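Local coordinates for protein broad specificity aminotransferase (PDB 4WB0) that probably transfers amino groups between amino acids and 2-oxo acids, with relaxed substrate selectivity, using pyridoxal 5'-phosphate as cofactor, at residues Arg21-Pro25 and Ile26-Ala30; Arg305-His308 and Leu309-Asn313. All coordinates share one frame; numbering follows the deposited sequence.

Interaction 1 of 2, residues Arg21-Pro25 and Ile26-Ala30; sequences RAPDP and IFELA
D24 turns its carboxylate toward the start of helix 25-35 through a first torsion of -167°, which sets CG opposite the backbone N and next to the carbonyl carbon. From there OD1 reaches forward to the amide of F27 in the first turn. The bond from F27 N to D24 OD1 is 3.2 Å long and almost straight, 178° at the hydrogen, and it arrives on the anti lone pair, the one facing away from OD2. This makes D24 the N-cap. Aspartate suits the place because its short side chain can accept from an amide that has no carbonyl a turn earlier to bind. The same oxygen lies 3.6 Å from I26 CB and also approaches F27 CB, so aliphatic carbons of the first turn lie beside the capping oxygen.

P25 follows as the first helical residue. Its ring occupies the position where an amide hydrogen would otherwise be, which costs nothing in a first turn, and its ring-restrained phi, -60°, is already helical. The helical i to i+4 bonds then begin: E28 N donates to D24 O at 2.9 Å, and L29 N to P25 O at 2.9 Å.

The other carboxylate oxygen of D24 forms a salt bridge with a basic side chain of the other subunit, while I26 and L29 rest on V44. One aspartate thus serves both helix capping and the dimer, and its negative charge probably gains from the positive end of the helix dipole as well as from the basic partner.

Interaction 2 of 2, residues Arg305-His308 and Leu309-Asn313; sequences RLAH and LILSN
H308 and S312 meet one helical turn apart near the end of helix 301-312, and their polar link is a shared water. The water lies in the plane of the imidazole, at its edge, 2.9 Å from H308 NE2, and makes a weak bond of 3.2 Å with S312 OG. Both side chains are set for this by their first torsions (H308 162°, S312 167°), which hold CG of the one and OG of the other anti to the backbone N.

Direct side-chain packing accompanies the bridge. S312 CB comes within 3.4 Å of H308 NE2, approaching the ring obliquely, while L309 crosses the histidine with CD2 3.9 Å from H308 ND1. A307 CB and L311 CD1 make a looser apolar pair at 4.5 Å.

Backbone bonding runs through four i to i+4 links. L311 N to A307 O and S312 N to H308 O are both 2.9 Å, the former nearly straight at 163°, whereas L309 N to R305 O and I310 N to L306 O are longer. N313 then leaves the helix and becomes the N-cap of helix 314-344, its OD1 accepting from L316 N; asparagine has the short polar arm needed.

L306, L309 and I310 pack on helix 59-71, I310 and L311 on W320 of helix 314-344, and R305 bonds to N74 O. Small A307 meets F86 of helix 84-95, the helix that H308 and S312 also touch; there one water joins H308 NE2 to S312 OG, holding the serine only weakly.

Overall arrangement
Both contacts are local, formed within or at the start of a helix, yet they sit in different surroundings. Interaction 1 is a surface contact at the beginning of helix 25-35, where the N-terminal arm reaches the other subunit; its chemistry is ionic and capping. Interaction 2 is mostly buried, at the close of helix 301-312, joined by backbone hydrogen bonds and one water-mediated pair, while its apolar side chains face the surrounding helices. They hold no element in common. The centres of interaction 1 and interaction 2 lie about 34 Å apart. Each includes an N-cap, aspartate in 21-30 and asparagine in 305-313, though the latter caps the following helix.

Interaction 1 of 2, residues Arg21-Pro25 and Ile26-Ala30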
loop_
_atom_site.group_PDB
_atom_site.type_symbol
_atom_site.label_atom_id
_atom_site.label_comp_id
_atom_site.label_asym_id
_atom_site.label_seq_id
_atom_site.Cartn_x
_atom_site.Cartn_y
_atom_site.Cartn_z
ATOM N N ARG A 21 17.105 -2.715 12.958
ATOM C CA ARG A 21 16.074 -3.647 13.397
ATOM C C ARG A 21 16.416 -5.025 12.837
ATOM O O ARG A 21 16.991 -5.130 11.742
ATOM C CB ARG A 21 14.680 -3.178 12.935
ATOM C CG ARG A 21 14.084 -2.099 13.825
ATOM C CD ARG A 21 12.730 -1.672 13.324
ATOM N NE ARG A 21 12.021 -0.772 14.241
ATOM C CZ ARG A 21 10.715 -0.497 14.167
ATOM N NH1 ARG A 21 9.953 -1.037 13.217
ATOM N NH2 ARG A 21 10.158 0.321 15.043
ATOM N N ALA A 22 16.072 -6.072 13.587
ATOM C CA ALA A 22 16.296 -7.450 13.156
ATOM C C ALA A 22 15.491 -7.751 11.921
ATOM O O ALA A 22 14.421 -7.188 11.735
ATOM C CB ALA A 22 15.926 -8.417 14.244
ATOM N N PRO A 23 15.985 -8.667 11.079
ATOM C CA PRO A 23 15.260 -8.979 9.837
ATOM C C PRO A 23 14.165 -10.035 10.042
ATOM O O PRO A 23 14.210 -10.786 11.007
ATOM C CB PRO A 23 16.370 -9.493 8.913
ATOM C CG PRO A 23 17.607 -9.708 9.832
ATOM C CD PRO A 23 17.166 -9.526 11.235
ATOM N N ASP A 24 13.184 -10.066 9.137
ATOM C CA ASP A 24 12.051 -10.979 9.241
ATOM C C ASP A 24 12.541 -12.421 9.089
ATOM O O ASP A 24 13.082 -12.772 8.033
ATOM C CB ASP A 24 10.999 -10.634 8.171
ATOM C CG ASP A 24 9.678 -11.320 8.417
ATOM O OD1 ASP A 24 9.562 -12.500 8.019
ATOM O OD2 ASP A 24 8.765 -10.689 9.010
ATOM N N PRO A 25 12.390 -13.256 10.143
ATOM C CA PRO A 25 12.966 -14.612 10.111
ATOM C C PRO A 25 12.431 -15.459 8.969
ATOM O O PRO A 25 13.198 -16.110 8.270
ATOM C CB PRO A 25 12.559 -15.198 11.469
ATOM C CG PRO A 25 12.437 -14.014 12.355
ATOM C CD PRO A 25 11.836 -12.946 11.471
ATOM N N ILE A 26 11.127 -15.426 8.755
ATOM C CA ILE A 26 10.540 -16.203 7.682
ATOM C C ILE A 26 11.165 -15.770 6.344
ATOM O O ILE A 26 11.830 -16.574 5.682
ATOM C CB ILE A 26 8.995 -16.052 7.654
ATOM C CG1 ILE A 26 8.411 -16.310 9.053
ATOM C CG2 ILE A 26 8.372 -16.982 6.617
ATOM C CD1 ILE A 26 9.067 -17.487 9.857
ATOM N N PHE A 27 10.994 -14.501 5.973
ATOM C CA PHE A 27 11.468 -14.016 4.678
ATOM C C PHE A 27 12.975 -14.215 4.508
ATOM O O PHE A 27 13.475 -14.349 3.380
ATOM C CB PHE A 27 11.110 -12.534 4.492
ATOM C CG PHE A 27 9.759 -12.303 3.879
ATOM C CD1 PHE A 27 9.238 -13.175 2.926
ATOM C CD2 PHE A 27 9.009 -11.212 4.260
ATOM C CE1 PHE A 27 7.988 -12.956 2.367
ATOM C CE2 PHE A 27 7.760 -10.983 3.706
ATOM C CZ PHE A 27 7.248 -11.861 2.752
ATOM N N GLU A 28 13.698 -14.250 5.618
ATOM C CA GLU A 28 15.129 -14.528 5.570
ATOM C C GLU A 28 15.394 -15.984 5.238
ATOM O O GLU A 28 16.167 -16.290 4.328
ATOM C CB GLU A 28 15.792 -14.205 6.898
ATOM C CG GLU A 28 17.303 -14.325 6.838
ATOM C CD GLU A 28 17.931 -14.135 8.179
ATOM O OE1 GLU A 28 17.520 -14.852 9.111
ATOM O OE2 GLU A 28 18.822 -13.264 8.296
ATOM N N LEU A 29 14.758 -16.879 6.007
ATOM C CA LEU A 29 14.913 -18.331 5.858
ATOM C C LEU A 29 14.594 -18.727 4.429
ATOM O O LEU A 29 15.348 -19.498 3.840
ATOM C CB LEU A 29 14.039 -19.093 6.878
ATOM C CG LEU A 29 14.281 -20.605 6.964
ATOM C CD1 LEU A 29 15.674 -20.919 7.461
ATOM C CD2 LEU A 29 13.272 -21.293 7.855
ATOM N N ALA A 30 13.534 -18.151 3.856
ATOM C CA ALA A 30 13.144 -18.383 2.459
ATOM C C ALA A 30 14.250 -18.013 1.475
ATOM O O ALA A 30 14.357 -18.587 0.373
ATOM C CB ALA A 30 11.878 -17.591 2.124
#

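Interaction 2 of 2, residues Arg305-His308 and Leu309-Asn313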
loop_
_atom_site.group_PDB
_atom_site.type_symbol
_atom_site.label_atom_id
_atom_site.label_comp_id
_atom_site.label_asym_id
_atom_site.label_seq_id
_atom_site.Cartn_x
_atom_site.Cartn_y
_atom_site.Cartn_z
ATOM N N ARG A 305 -8.616 -5.516 -10.605
ATOM C CA ARG A 305 -9.273 -5.666 -11.940
ATOM C C ARG A 305 -9.215 -7.106 -12.424
ATOM O O ARG A 305 -10.223 -7.684 -12.866
ATOM C CB ARG A 305 -8.620 -4.744 -12.930
ATOM C CG ARG A 305 -9.007 -3.268 -12.708
ATOM C CD ARG A 305 -8.278 -2.375 -13.668
ATOM N NE ARG A 305 -8.830 -1.015 -13.585
ATOM C CZ ARG A 305 -8.242 0.037 -14.149
ATOM N NH1 ARG A 305 -7.077 -0.110 -14.787
ATOM N NH2 ARG A 305 -8.805 1.230 -14.083
ATOM N N LEU A 306 -8.051 -7.747 -12.280
ATOM C CA LEU A 306 -7.948 -9.140 -12.644
ATOM C C LEU A 306 -8.915 -10.027 -11.821
ATOM O O LEU A 306 -9.615 -10.939 -12.377
ATOM C CB LEU A 306 -6.518 -9.709 -12.466
ATOM C CG LEU A 306 -5.431 -9.165 -13.334
ATOM C CD1 LEU A 306 -4.056 -9.775 -12.840
ATOM C CD2 LEU A 306 -5.673 -9.534 -14.812
ATOM N N ALA A 307 -8.901 -9.833 -10.511
ATOM C CA ALA A 307 -9.766 -10.633 -9.663
ATOM C C ALA A 307 -11.220 -10.367 -9.902
ATOM O O ALA A 307 -12.050 -11.318 -9.833
ATOM C CB ALA A 307 -9.470 -10.419 -8.167
ATOM N N HIS A 308 -11.563 -9.129 -10.246
ATOM C CA HIS A 308 -12.987 -8.890 -10.516
ATOM C C HIS A 308 -13.443 -9.708 -11.739
ATOM O O HIS A 308 -14.546 -10.280 -11.758
ATOM C CB HIS A 308 -13.300 -7.398 -10.740
ATOM C CG HIS A 308 -14.612 -7.191 -11.414
ATOM N ND1 HIS A 308 -14.718 -6.942 -12.771
ATOM C CD2 HIS A 308 -15.881 -7.304 -10.940
ATOM C CE1 HIS A 308 -16.000 -6.902 -13.093
ATOM N NE2 HIS A 308 -16.718 -7.111 -11.998
ATOM N N LEU A 309 -12.643 -9.760 -12.788
ATOM C CA LEU A 309 -13.063 -10.514 -13.967
ATOM C C LEU A 309 -13.281 -11.994 -13.657
ATOM O O LEU A 309 -14.185 -12.630 -14.173
ATOM C CB LEU A 309 -12.045 -10.347 -15.090
ATOM C CG LEU A 309 -11.859 -8.913 -15.578
ATOM C CD1 LEU A 309 -10.868 -9.041 -16.703
ATOM C CD2 LEU A 309 -13.174 -8.311 -16.075
ATOM N N ILE A 310 -12.408 -12.545 -12.824
ATOM C CA ILE A 310 -12.465 -13.939 -12.492
ATOM C C ILE A 310 -13.661 -14.220 -11.567
ATOM O O ILE A 310 -14.358 -15.200 -11.765
ATOM C CB ILE A 310 -11.168 -14.377 -11.835
ATOM C CG1 ILE A 310 -10.032 -14.318 -12.891
ATOM C CG2 ILE A 310 -11.295 -15.769 -11.288
ATOM C CD1 ILE A 310 -8.635 -14.343 -12.278
ATOM N N LEU A 311 -13.935 -13.340 -10.604
ATOM C CA LEU A 311 -15.091 -13.534 -9.719
ATOM C C LEU A 311 -16.402 -13.347 -10.436
ATOM O O LEU A 311 -17.383 -14.045 -10.181
ATOM C CB LEU A 311 -15.015 -12.560 -8.540
ATOM C CG LEU A 311 -13.849 -12.818 -7.585
ATOM C CD1 LEU A 311 -13.562 -11.560 -6.723
ATOM C CD2 LEU A 311 -14.184 -13.972 -6.741
ATOM N N SER A 312 -16.424 -12.387 -11.336
ATOM C CA SER A 312 -17.694 -11.932 -11.892
ATOM C C SER A 312 -18.150 -12.767 -13.088
ATOM O O SER A 312 -19.338 -13.037 -13.234
ATOM C CB SER A 312 -17.586 -10.435 -12.278
ATOM O OG SER A 312 -18.695 -10.033 -13.098
ATOM N N ASN A 313 -17.236 -13.195 -13.950
ATOM C CA ASN A 313 -17.664 -13.917 -15.134
ATOM C C ASN A 313 -18.007 -15.355 -14.823
ATOM O O ASN A 313 -17.281 -16.022 -14.152
ATOM C CB ASN A 313 -16.596 -13.876 -16.213
ATOM C CG ASN A 313 -17.018 -14.611 -17.418
ATOM O OD1 ASN A 313 -16.711 -15.783 -17.581
ATOM N ND2 ASN A 313 -17.808 -13.941 -18.276
HETATM O O HOH W 1 -19.415 -7.562 -11.129
#